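Local coordinates for protein acyl-coenzyme A oxidase acox-1.2 (Caenorhabditis elegans, PDB 5K3J) that catalyses the FAD-dependent desaturation of ascaroside-CoA pheromone precursors with five-carbon omega side chains, the first step of their peroxisomal beta-oxidation, at residues S315-Q320 with H625-L630; M405-H410 with S416-V421; G411-S416 with F631-S636. All blocks are in the same frame, centred on the assembly; numbering follows the deposited sequence.

Contact 1: S315-Q320 with H625-L630; sequences SAVRRQ and HVYENL. With FAD (flavin-adenine dinucleotide), chain G.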
# COMPACT_ATOMS: atom_id res chain seq x y z
N SER A 315 5.00 -18.05 7.92
CA SER A 315 3.72 -18.55 8.39
C SER A 315 3.84 -19.98 8.89
O SER A 315 2.98 -20.47 9.62
CB SER A 315 2.66 -18.47 7.28
OG SER A 315 2.50 -17.13 6.83
N ALA A 316 4.91 -20.66 8.48
CA ALA A 316 5.15 -22.04 8.90
C ALA A 316 6.12 -22.10 10.07
O ALA A 316 6.46 -23.18 10.54
CB ALA A 316 5.67 -22.87 7.73
N VAL A 317 6.57 -20.93 10.53
CA VAL A 317 7.40 -20.85 11.72
C VAL A 317 6.61 -20.23 12.87
O VAL A 317 6.52 -20.81 13.95
CB VAL A 317 8.67 -20.01 11.48
CG1 VAL A 317 9.42 -19.81 12.79
CG2 VAL A 317 9.55 -20.66 10.41
N ARG A 318 6.05 -19.05 12.61
CA ARG A 318 5.24 -18.33 13.58
C ARG A 318 4.11 -19.19 14.13
O ARG A 318 3.13 -19.47 13.43
CB ARG A 318 4.66 -17.06 12.95
CG ARG A 318 3.66 -16.32 13.83
CD ARG A 318 4.33 -15.78 15.09
NE ARG A 318 3.59 -14.69 15.70
CZ ARG A 318 4.09 -13.89 16.64
NH1 ARG A 318 5.34 -14.07 17.06
NH2 ARG A 318 3.35 -12.91 17.16
N ARG A 319 4.24 -19.62 15.38
CA ARG A 319 3.16 -20.31 16.05
C ARG A 319 2.39 -19.34 16.94
O ARG A 319 2.98 -18.63 17.75
CB ARG A 319 3.70 -21.48 16.88
CG ARG A 319 4.44 -22.53 16.07
CD ARG A 319 4.94 -23.63 16.98
NE ARG A 319 5.61 -24.70 16.25
CZ ARG A 319 4.98 -25.77 15.76
NH1 ARG A 319 3.66 -25.90 15.91
NH2 ARG A 319 5.66 -26.70 15.11
N GLN A 320 1.07 -19.31 16.77
CA GLN A 320 0.24 -18.38 17.53
C GLN A 320 -1.20 -18.88 17.61
O GLN A 320 -1.81 -19.20 16.60
CB GLN A 320 0.28 -16.99 16.90
CG GLN A 320 1.07 -15.97 17.70
CD GLN A 320 0.24 -15.32 18.79
OE1 GLN A 320 -0.98 -15.43 18.80
NE2 GLN A 320 0.90 -14.63 19.70
N HIS A 625 15.55 -19.84 10.35
CA HIS A 625 15.96 -19.35 11.66
C HIS A 625 15.61 -17.88 11.80
O HIS A 625 16.43 -16.99 11.54
CB HIS A 625 17.46 -19.59 11.87
CG HIS A 625 17.84 -21.04 11.81
ND1 HIS A 625 17.00 -22.04 12.23
CD2 HIS A 625 18.96 -21.65 11.36
CE1 HIS A 625 17.59 -23.21 12.06
NE2 HIS A 625 18.78 -23.00 11.53
N VAL A 626 14.37 -17.62 12.20
CA VAL A 626 13.83 -16.26 12.24
C VAL A 626 14.15 -15.54 13.55
O VAL A 626 14.84 -14.51 13.54
CB VAL A 626 12.32 -16.27 12.05
CG1 VAL A 626 11.78 -14.85 12.09
CG2 VAL A 626 11.96 -16.97 10.74
N TYR A 627 13.64 -16.07 14.65
CA TYR A 627 13.74 -15.43 15.96
C TYR A 627 15.18 -15.17 16.39
O TYR A 627 15.50 -14.10 16.89
CB TYR A 627 13.02 -16.27 17.02
CG TYR A 627 11.52 -16.33 16.82
CD1 TYR A 627 10.78 -15.17 16.60
CD2 TYR A 627 10.85 -17.54 16.84
CE1 TYR A 627 9.41 -15.23 16.41
CE2 TYR A 627 9.48 -17.60 16.65
CZ TYR A 627 8.77 -16.44 16.44
OH TYR A 627 7.40 -16.50 16.26
N GLU A 628 16.03 -16.17 16.19
CA GLU A 628 17.44 -16.05 16.52
C GLU A 628 18.09 -14.91 15.75
O GLU A 628 18.84 -14.11 16.32
CB GLU A 628 18.18 -17.36 16.23
CG GLU A 628 19.69 -17.27 16.36
CD GLU A 628 20.40 -18.48 15.78
OE1 GLU A 628 21.28 -18.28 14.91
OE2 GLU A 628 20.08 -19.62 16.17
N ASN A 629 17.79 -14.83 14.46
CA ASN A 629 18.39 -13.83 13.59
C ASN A 629 17.66 -12.49 13.58
O ASN A 629 18.25 -11.46 13.26
CB ASN A 629 18.49 -14.37 12.16
CG ASN A 629 19.58 -15.41 12.00
OD1 ASN A 629 20.76 -15.07 11.86
ND2 ASN A 629 19.20 -16.68 12.01
N LEU A 630 16.37 -12.50 13.94
CA LEU A 630 15.61 -11.26 14.03
C LEU A 630 16.18 -10.40 15.15
O LEU A 630 16.27 -9.18 15.03
CB LEU A 630 14.12 -11.54 14.29
CG LEU A 630 13.19 -10.32 14.30
CD1 LEU A 630 13.39 -9.50 13.04
CD2 LEU A 630 11.75 -10.75 14.44
PA FAD G . 0.14 -12.63 14.87
O1A FAD G . -0.73 -12.87 16.11
O2A FAD G . 1.40 -13.44 14.96
O5B FAD G . -0.68 -13.06 13.55
C5B FAD G . 0.02 -13.13 12.30
C4B FAD G . -0.88 -13.90 11.28
O4B FAD G . -1.36 -14.97 11.84
C3B FAD G . -2.09 -13.04 10.88
O3B FAD G . -2.37 -13.22 9.59
C2B FAD G . -3.25 -13.59 11.76
O2B FAD G . -4.55 -13.44 11.05
C1B FAD G . -2.96 -14.83 11.90
N9A FAD G . -3.44 -15.33 13.15
C8A FAD G . -2.78 -15.34 14.32
N7A FAD G . -3.59 -15.90 15.25
C5A FAD G . -4.76 -16.24 14.64
C6A FAD G . -5.92 -16.84 15.12
N6A FAD G . -6.35 -17.33 16.39
N1A FAD G . -6.95 -17.07 14.30
C2A FAD G . -6.86 -16.72 12.99
N3A FAD G . -5.73 -16.13 12.51
C4A FAD G . -4.68 -15.90 13.35
N1 FAD G . 2.61 -3.84 21.08
C2 FAD G . 2.70 -3.30 22.43
O2 FAD G . 2.57 -4.03 23.39
N3 FAD G . 2.95 -1.86 22.63
C4 FAD G . 3.10 -1.01 21.52
O4 FAD G . 3.31 0.21 21.69
C4X FAD G . 3.01 -1.56 20.14
N5 FAD G . 3.16 -0.70 19.00
C5X FAD G . 3.08 -1.24 17.65
C6 FAD G . 3.23 -0.39 16.54
C7 FAD G . 3.14 -0.92 15.23
C7M FAD G . 3.34 0.19 14.19
C8 FAD G . 2.91 -2.29 15.04
C8M FAD G . 2.80 -2.94 13.67
C9 FAD G . 2.76 -3.14 16.15
C9A FAD G . 2.84 -2.62 17.45
N10 FAD G . 2.68 -3.51 18.62
C10 FAD G . 2.77 -2.98 19.95
C1' FAD G . 2.44 -4.96 18.43
C2' FAD G . 1.00 -5.22 17.98
O2' FAD G . 0.13 -4.83 18.99
C3' FAD G . 0.85 -6.70 17.73
O3' FAD G . 1.80 -7.10 16.77
C4' FAD G . -0.53 -7.00 17.23
O4' FAD G . -1.47 -6.69 18.23
C5' FAD G . -0.62 -8.47 16.88
O5' FAD G . 0.45 -8.79 16.00
P FAD G . 1.08 -10.27 16.01
O1P FAD G . 2.60 -10.16 15.91
O2P FAD G . 0.71 -10.98 17.28
O3P FAD G . 0.51 -11.08 14.79
O HOH W 1 5.91 -19.01 17.37

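Contact 2: M405-H410 with S416-V421; sequences MACGGH and SYISVV. With FAD (flavin-adenine dinucleotide), chain G.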
# COMPACT_ATOMS: atom_id res chain seq x y z
N MET A 405 1.09 -8.15 6.11
CA MET A 405 0.24 -8.23 7.29
C MET A 405 0.10 -9.66 7.81
O MET A 405 -0.22 -9.88 8.98
CB MET A 405 -1.15 -7.65 6.99
CG MET A 405 -1.16 -6.17 6.67
SD MET A 405 -2.80 -5.56 6.23
CE MET A 405 -3.09 -6.46 4.71
N ALA A 406 0.34 -10.63 6.94
CA ALA A 406 0.30 -12.04 7.30
C ALA A 406 1.37 -12.39 8.33
O ALA A 406 1.23 -13.33 9.10
CB ALA A 406 0.46 -12.90 6.07
N CYS A 407 2.46 -11.62 8.31
CA CYS A 407 3.55 -11.78 9.27
C CYS A 407 3.20 -11.08 10.58
O CYS A 407 3.97 -11.13 11.54
CB CYS A 407 4.86 -11.22 8.71
SG CYS A 407 5.35 -11.98 7.15
N GLY A 408 2.04 -10.44 10.60
CA GLY A 408 1.59 -9.68 11.76
C GLY A 408 2.51 -8.52 12.04
O GLY A 408 3.08 -7.93 11.11
N GLY A 409 2.68 -8.20 13.32
CA GLY A 409 3.53 -7.11 13.76
C GLY A 409 4.88 -7.05 13.07
O GLY A 409 5.26 -6.01 12.56
N HIS A 410 5.57 -8.19 13.01
CA HIS A 410 6.91 -8.23 12.43
C HIS A 410 6.94 -7.92 10.93
O HIS A 410 7.99 -7.60 10.38
CB HIS A 410 7.56 -9.59 12.68
CG HIS A 410 7.87 -9.84 14.12
ND1 HIS A 410 8.50 -8.91 14.92
CD2 HIS A 410 7.66 -10.92 14.90
CE1 HIS A 410 8.65 -9.40 16.14
NE2 HIS A 410 8.15 -10.63 16.15
N SER A 416 11.27 -7.76 7.43
CA SER A 416 10.40 -8.56 6.58
C SER A 416 10.64 -8.22 5.11
O SER A 416 10.54 -9.09 4.24
CB SER A 416 8.93 -8.30 6.94
OG SER A 416 8.50 -7.06 6.40
N TYR A 417 10.95 -6.95 4.85
CA TYR A 417 11.33 -6.42 3.54
C TYR A 417 10.16 -6.33 2.55
O TYR A 417 10.31 -5.85 1.43
CB TYR A 417 12.46 -7.25 2.93
CG TYR A 417 13.23 -6.55 1.83
CD1 TYR A 417 14.16 -5.56 2.13
CD2 TYR A 417 13.03 -6.88 0.49
CE1 TYR A 417 14.86 -4.92 1.13
CE2 TYR A 417 13.73 -6.24 -0.51
CZ TYR A 417 14.64 -5.26 -0.18
OH TYR A 417 15.34 -4.62 -1.18
N ILE A 418 8.98 -6.77 2.99
CA ILE A 418 7.80 -6.81 2.13
C ILE A 418 7.28 -5.39 1.84
O ILE A 418 6.67 -5.15 0.80
CB ILE A 418 6.70 -7.67 2.77
CG1 ILE A 418 7.26 -9.05 3.12
CG2 ILE A 418 5.51 -7.79 1.83
CD1 ILE A 418 6.30 -9.93 3.88
N SER A 419 7.56 -4.47 2.75
CA SER A 419 7.18 -3.07 2.55
C SER A 419 7.98 -2.46 1.40
O SER A 419 7.44 -1.71 0.59
CB SER A 419 7.39 -2.26 3.83
OG SER A 419 8.76 -2.18 4.17
N VAL A 420 9.27 -2.79 1.34
CA VAL A 420 10.12 -2.38 0.23
C VAL A 420 9.56 -2.89 -1.10
O VAL A 420 9.32 -2.11 -2.02
CB VAL A 420 11.56 -2.90 0.38
CG1 VAL A 420 12.34 -2.71 -0.93
CG2 VAL A 420 12.26 -2.24 1.55
N VAL A 421 9.38 -4.20 -1.17
CA VAL A 421 8.80 -4.87 -2.32
C VAL A 421 7.47 -4.26 -2.70
O VAL A 421 7.14 -4.14 -3.89
CB VAL A 421 8.62 -6.38 -2.05
CG1 VAL A 421 7.97 -7.07 -3.24
CG2 VAL A 421 9.96 -7.02 -1.73
PA FAD G . 0.14 -12.63 14.87
O1A FAD G . -0.73 -12.87 16.11
O2A FAD G . 1.40 -13.44 14.96
O5B FAD G . -0.68 -13.06 13.55
C5B FAD G . 0.02 -13.13 12.30
C4B FAD G . -0.88 -13.90 11.28
O4B FAD G . -1.36 -14.97 11.84
C3B FAD G . -2.09 -13.04 10.88
O3B FAD G . -2.37 -13.22 9.59
C2B FAD G . -3.25 -13.59 11.76
O2B FAD G . -4.55 -13.44 11.05
C1B FAD G . -2.96 -14.83 11.90
N9A FAD G . -3.44 -15.33 13.15
C8A FAD G . -2.78 -15.34 14.32
N7A FAD G . -3.59 -15.90 15.25
C5A FAD G . -4.76 -16.24 14.64
C6A FAD G . -5.92 -16.84 15.12
N6A FAD G . -6.35 -17.33 16.39
N1A FAD G . -6.95 -17.07 14.30
C2A FAD G . -6.86 -16.72 12.99
N3A FAD G . -5.73 -16.13 12.51
C4A FAD G . -4.68 -15.90 13.35
N1 FAD G . 2.61 -3.84 21.08
C2 FAD G . 2.70 -3.30 22.43
O2 FAD G . 2.57 -4.03 23.39
N3 FAD G . 2.95 -1.86 22.63
C4 FAD G . 3.10 -1.01 21.52
O4 FAD G . 3.31 0.21 21.69
C4X FAD G . 3.01 -1.56 20.14
N5 FAD G . 3.16 -0.70 19.00
C5X FAD G . 3.08 -1.24 17.65
C6 FAD G . 3.23 -0.39 16.54
C7 FAD G . 3.14 -0.92 15.23
C7M FAD G . 3.34 0.19 14.19
C8 FAD G . 2.91 -2.29 15.04
C8M FAD G . 2.80 -2.94 13.67
C9 FAD G . 2.76 -3.14 16.15
C9A FAD G . 2.84 -2.62 17.45
N10 FAD G . 2.68 -3.51 18.62
C10 FAD G . 2.77 -2.98 19.95
C1' FAD G . 2.44 -4.96 18.43
C2' FAD G . 1.00 -5.22 17.98
O2' FAD G . 0.13 -4.83 18.99
C3' FAD G . 0.85 -6.70 17.73
O3' FAD G . 1.80 -7.10 16.77
C4' FAD G . -0.53 -7.00 17.23
O4' FAD G . -1.47 -6.69 18.23
C5' FAD G . -0.62 -8.47 16.88
O5' FAD G . 0.45 -8.79 16.00
P FAD G . 1.08 -10.27 16.01
O1P FAD G . 2.60 -10.16 15.91
O2P FAD G . 0.71 -10.98 17.28
O3P FAD G . 0.51 -11.08 14.79

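Contact 3: G411-S416 with F631-S636; sequences GYSMAS and FKWAKS. With FAD (flavin-adenine dinucleotide), chain G.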
# COMPACT_ATOMS: atom_id res chain seq x y z
N GLY A 411 5.79 -8.02 10.27
CA GLY A 411 5.70 -7.69 8.86
C GLY A 411 5.93 -6.21 8.61
O GLY A 411 6.40 -5.81 7.54
N TYR A 412 5.62 -5.40 9.61
CA TYR A 412 5.76 -3.95 9.53
C TYR A 412 7.23 -3.54 9.64
O TYR A 412 7.62 -2.45 9.21
CB TYR A 412 4.94 -3.30 10.64
CG TYR A 412 4.68 -1.83 10.42
CD1 TYR A 412 3.66 -1.40 9.58
CD2 TYR A 412 5.44 -0.87 11.07
CE1 TYR A 412 3.42 -0.05 9.39
CE2 TYR A 412 5.21 0.48 10.88
CZ TYR A 412 4.19 0.88 10.04
OH TYR A 412 3.95 2.22 9.84
N SER A 413 8.04 -4.43 10.21
CA SER A 413 9.47 -4.19 10.33
C SER A 413 10.14 -4.34 8.97
O SER A 413 9.67 -5.07 8.10
CB SER A 413 10.10 -5.14 11.33
OG SER A 413 11.50 -4.93 11.44
N MET A 414 11.26 -3.64 8.79
CA MET A 414 12.03 -3.74 7.55
C MET A 414 12.75 -5.08 7.46
O MET A 414 13.33 -5.41 6.43
CB MET A 414 13.04 -2.60 7.46
CG MET A 414 12.40 -1.23 7.39
SD MET A 414 11.32 -1.08 5.96
CE MET A 414 12.53 -0.71 4.69
N ALA A 415 12.69 -5.84 8.54
CA ALA A 415 13.31 -7.17 8.60
C ALA A 415 12.48 -8.17 7.81
O ALA A 415 12.93 -9.29 7.54
CB ALA A 415 13.46 -7.61 10.04
N SER A 416 11.27 -7.76 7.43
CA SER A 416 10.40 -8.56 6.58
C SER A 416 10.64 -8.22 5.11
O SER A 416 10.54 -9.09 4.24
CB SER A 416 8.93 -8.30 6.94
OG SER A 416 8.50 -7.06 6.40
N PHE A 631 16.58 -11.06 16.23
CA PHE A 631 17.20 -10.39 17.37
C PHE A 631 18.55 -9.80 16.96
O PHE A 631 18.80 -8.61 17.17
CB PHE A 631 17.37 -11.37 18.53
CG PHE A 631 17.95 -10.76 19.76
CD1 PHE A 631 17.40 -9.60 20.30
CD2 PHE A 631 19.02 -11.35 20.41
CE1 PHE A 631 17.92 -9.04 21.44
CE2 PHE A 631 19.54 -10.79 21.56
CZ PHE A 631 18.99 -9.64 22.07
N LYS A 632 19.41 -10.63 16.37
CA LYS A 632 20.72 -10.21 15.88
C LYS A 632 20.60 -9.00 14.96
O LYS A 632 21.41 -8.06 15.03
CB LYS A 632 21.41 -11.35 15.13
CG LYS A 632 22.03 -12.40 16.03
CD LYS A 632 22.69 -13.49 15.19
CE LYS A 632 23.42 -14.51 16.05
NZ LYS A 632 23.81 -15.72 15.26
N TRP A 633 19.59 -9.02 14.10
CA TRP A 633 19.34 -7.93 13.16
C TRP A 633 19.05 -6.63 13.89
O TRP A 633 19.72 -5.62 13.66
CB TRP A 633 18.18 -8.30 12.24
CG TRP A 633 17.90 -7.28 11.18
CD1 TRP A 633 18.54 -7.16 9.98
CD2 TRP A 633 16.92 -6.25 11.22
NE1 TRP A 633 18.01 -6.12 9.26
CE2 TRP A 633 17.01 -5.54 10.00
CE3 TRP A 633 15.96 -5.85 12.16
CZ2 TRP A 633 16.19 -4.46 9.70
CZ3 TRP A 633 15.15 -4.77 11.86
CH2 TRP A 633 15.27 -4.09 10.64
N ALA A 634 18.06 -6.67 14.77
CA ALA A 634 17.65 -5.51 15.57
C ALA A 634 18.82 -4.92 16.36
O ALA A 634 19.07 -3.72 16.33
CB ALA A 634 16.52 -5.89 16.51
N LYS A 635 19.52 -5.80 17.07
CA LYS A 635 20.65 -5.40 17.91
C LYS A 635 21.73 -4.68 17.11
O LYS A 635 22.49 -3.88 17.66
CB LYS A 635 21.24 -6.63 18.59
CG LYS A 635 21.72 -6.41 20.02
CD LYS A 635 22.60 -7.58 20.47
CE LYS A 635 22.03 -8.92 20.01
NZ LYS A 635 22.97 -10.04 20.27
N SER A 636 21.80 -4.97 15.82
CA SER A 636 22.83 -4.38 14.96
C SER A 636 22.33 -3.12 14.26
O SER A 636 23.12 -2.41 13.64
CB SER A 636 23.29 -5.40 13.92
OG SER A 636 22.38 -5.48 12.83
PA FAD G . 0.14 -12.63 14.87
O1A FAD G . -0.73 -12.87 16.11
O2A FAD G . 1.40 -13.44 14.96
O5B FAD G . -0.68 -13.06 13.55
C5B FAD G . 0.02 -13.13 12.30
C4B FAD G . -0.88 -13.90 11.28
O4B FAD G . -1.36 -14.97 11.84
C3B FAD G . -2.09 -13.04 10.88
O3B FAD G . -2.37 -13.22 9.59
C2B FAD G . -3.25 -13.59 11.76
O2B FAD G . -4.55 -13.44 11.05
C1B FAD G . -2.96 -14.83 11.90
N9A FAD G . -3.44 -15.33 13.15
C8A FAD G . -2.78 -15.34 14.32
N7A FAD G . -3.59 -15.90 15.25
C5A FAD G . -4.76 -16.24 14.64
C6A FAD G . -5.92 -16.84 15.12
N6A FAD G . -6.35 -17.33 16.39
N1A FAD G . -6.95 -17.07 14.30
C2A FAD G . -6.86 -16.72 12.99
N3A FAD G . -5.73 -16.13 12.51
C4A FAD G . -4.68 -15.90 13.35
N1 FAD G . 2.61 -3.84 21.08
C2 FAD G . 2.70 -3.30 22.43
O2 FAD G . 2.57 -4.03 23.39
N3 FAD G . 2.95 -1.86 22.63
C4 FAD G . 3.10 -1.01 21.52
O4 FAD G . 3.31 0.21 21.69
C4X FAD G . 3.01 -1.56 20.14
N5 FAD G . 3.16 -0.70 19.00
C5X FAD G . 3.08 -1.24 17.65
C6 FAD G . 3.23 -0.39 16.54
C7 FAD G . 3.14 -0.92 15.23
C7M FAD G . 3.34 0.19 14.19
C8 FAD G . 2.91 -2.29 15.04
C8M FAD G . 2.80 -2.94 13.67
C9 FAD G . 2.76 -3.14 16.15
C9A FAD G . 2.84 -2.62 17.45
N10 FAD G . 2.68 -3.51 18.62
C10 FAD G . 2.77 -2.98 19.95
C1' FAD G . 2.44 -4.96 18.43
C2' FAD G . 1.00 -5.22 17.98
O2' FAD G . 0.13 -4.83 18.99
C3' FAD G . 0.85 -6.70 17.73
O3' FAD G . 1.80 -7.10 16.77
C4' FAD G . -0.53 -7.00 17.23
O4' FAD G . -1.47 -6.69 18.23
C5' FAD G . -0.62 -8.47 16.88
O5' FAD G . 0.45 -8.79 16.00
P FAD G . 1.08 -10.27 16.01
O1P FAD G . 2.60 -10.16 15.91
O2P FAD G . 0.71 -10.98 17.28
O3P FAD G . 0.51 -11.08 14.79

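Contact 1: S315-Q320 with H625-L630
The phenol end of Y627 overlaps the bent chain of R318. Its OH takes a hydrogen bond from R318 NH1 at 3.3 Å, long but nearly straight (N-H...O angle 166°). The hydroxyl lies in the plane of the guanidinium, at its edge, and the ring itself is turned 47° from that plane. The two side chains cross at about a right angle. R318 CG is anti to the backbone N (chi1 173°) and the chain then bends at chi2, which carries the guanidinium to the FAD pyrophosphate. There R318 NE donates a hydrogen bond to FAD O2A, 2.6 Å, and NH2 gives a second to the same oxygen. A third bond, from NH2 to FAD O2P, is weak. One edge of R318 thus serves the cofactor while NH1 serves Y627. R318 is a known FAD-binding residue of the C-alpha1 domain of acyl-CoA oxidase. It lies in the loop after helix 287-315, and Y627 stands in the first turn of helix 626-636. The guanidinium probably offsets part of the negative charge of the pyrophosphate. The second subunit also reaches this site: its L152 O takes a weak hydrogen bond from R318 NH1, and its T182 packs on Y627. A water joins the hydroxyl to the backbone on the other segment, at 3.1 Å from Y627 OH and accepting from R319 N. Beside this polar cluster V317 supplies the apolar part. Its CG1 meets V626 CG2 at 4.3 Å and lies obliquely near Y627 CE2, at 4.4 Å.

Contact 2: M405-H410 with S416-V421
The FAD pyrophosphate site is built in part by the turn that follows helix 379-405, and this contact backs that turn with the start of helix 418-426. C407 and I418 carry the apolar half. C407 SG meets the methyl end of I418, CD1, at 4.0 Å. The I418 chain is extended (chi2 174°), so that CD1 reaches the sulfur from the helix. The other half is at H410, whose carbonyl oxygen lies 3.6 Å from S416 CB. This is packing of a carbon against an oxygen. S416 OG is engaged within its own loop, near the carbonyl oxygens of G411 and S413, and it also accepts a weak bond from I418 N. The H410 ring leads off toward the second subunit. H410 NE2 is hydrogen-bonded to L152 O of the second subunit, whose W186 meets the ring edge-to-face. On the cofactor side M405 to G408 form a type I beta turn, closed by G408 N to M405 O at 2.8 Å. G408 then leaves helical geometry with positive phi (64°). G409 N gives a hydrogen bond to FAD O1P at 3.2 Å, and G408 CA sits 3.5 Å from FAD O3P. Both glycines lie so near the cofactor that a CB on either would clash with it. The chemistry therefore differs on the two sides of the turn. Toward FAD it offers a backbone N-H and bare glycine backbone. Toward helix 418-426 it offers a thiol and a carbonyl oxygen, which meet carbon, so the packing here depends on shape and not on polar pairing.

Contact 3: G411-S416 with F631-S636
One face of the W633 indole takes the methyl of A415, and S413 OG and M414 CB come to its six-membered ring obliquely. A415 CB stands 3.7 Å from the centroid of that ring and 10° off its normal, a CH-pi contact. The contact joins the loop before helix 418-426, in the C-alpha1 domain, to helix 626-636 of the C-terminal acyl-CoA oxidase region. The loop forms an ST turn: A415 N donates to S413 OG at 3.3 Å, almost straight at 168°. This bond holds the hydroxyl beside the indole, 3.7 Å from W633 CZ3. W633 CG is anti to the backbone N (chi1 -176°), and the indole reaches from the helix onto the loop. M414 adds its CB, 4.2 Å from W633 CH2. The indole also meets the F63 ring and packs on I237 of the second subunit. Replacing W633 with an alanine would probably leave the A415 methyl without its ring face and open a gap between loop and helix. On the loop's far side Y412 turns toward FAD. The flavin methyl C7M lies over one face of its ring, and its OH is hydrogen-bonded to G423 O of the second subunit. In the helix, W633 O receives both S636 N and S636 OG from the same face of its carbonyl plane, the hydroxyl at 2.8 Å from W633 O.

All three contacts are mainly buried, and each touches FAD and the second subunit. None is a surface contact, although contact 1 includes the partly exposed Y627 and contact 3 the partly exposed M414. Contacts 1 and 3 use successive turns of helix 626-636. Contacts 2 and 3 share S416 and the loop after helix 379-405. L630 of contact 1 touches both others: its CD2 packs on H410 ND1 of contact 2 and its CD1 on A415 CB of contact 3. The chemistry changes with place. Contact 1 is polar and charged at the pyrophosphate. Contact 2 pairs a glycine turn with apolar packing. Contact 3 rests on an aromatic face.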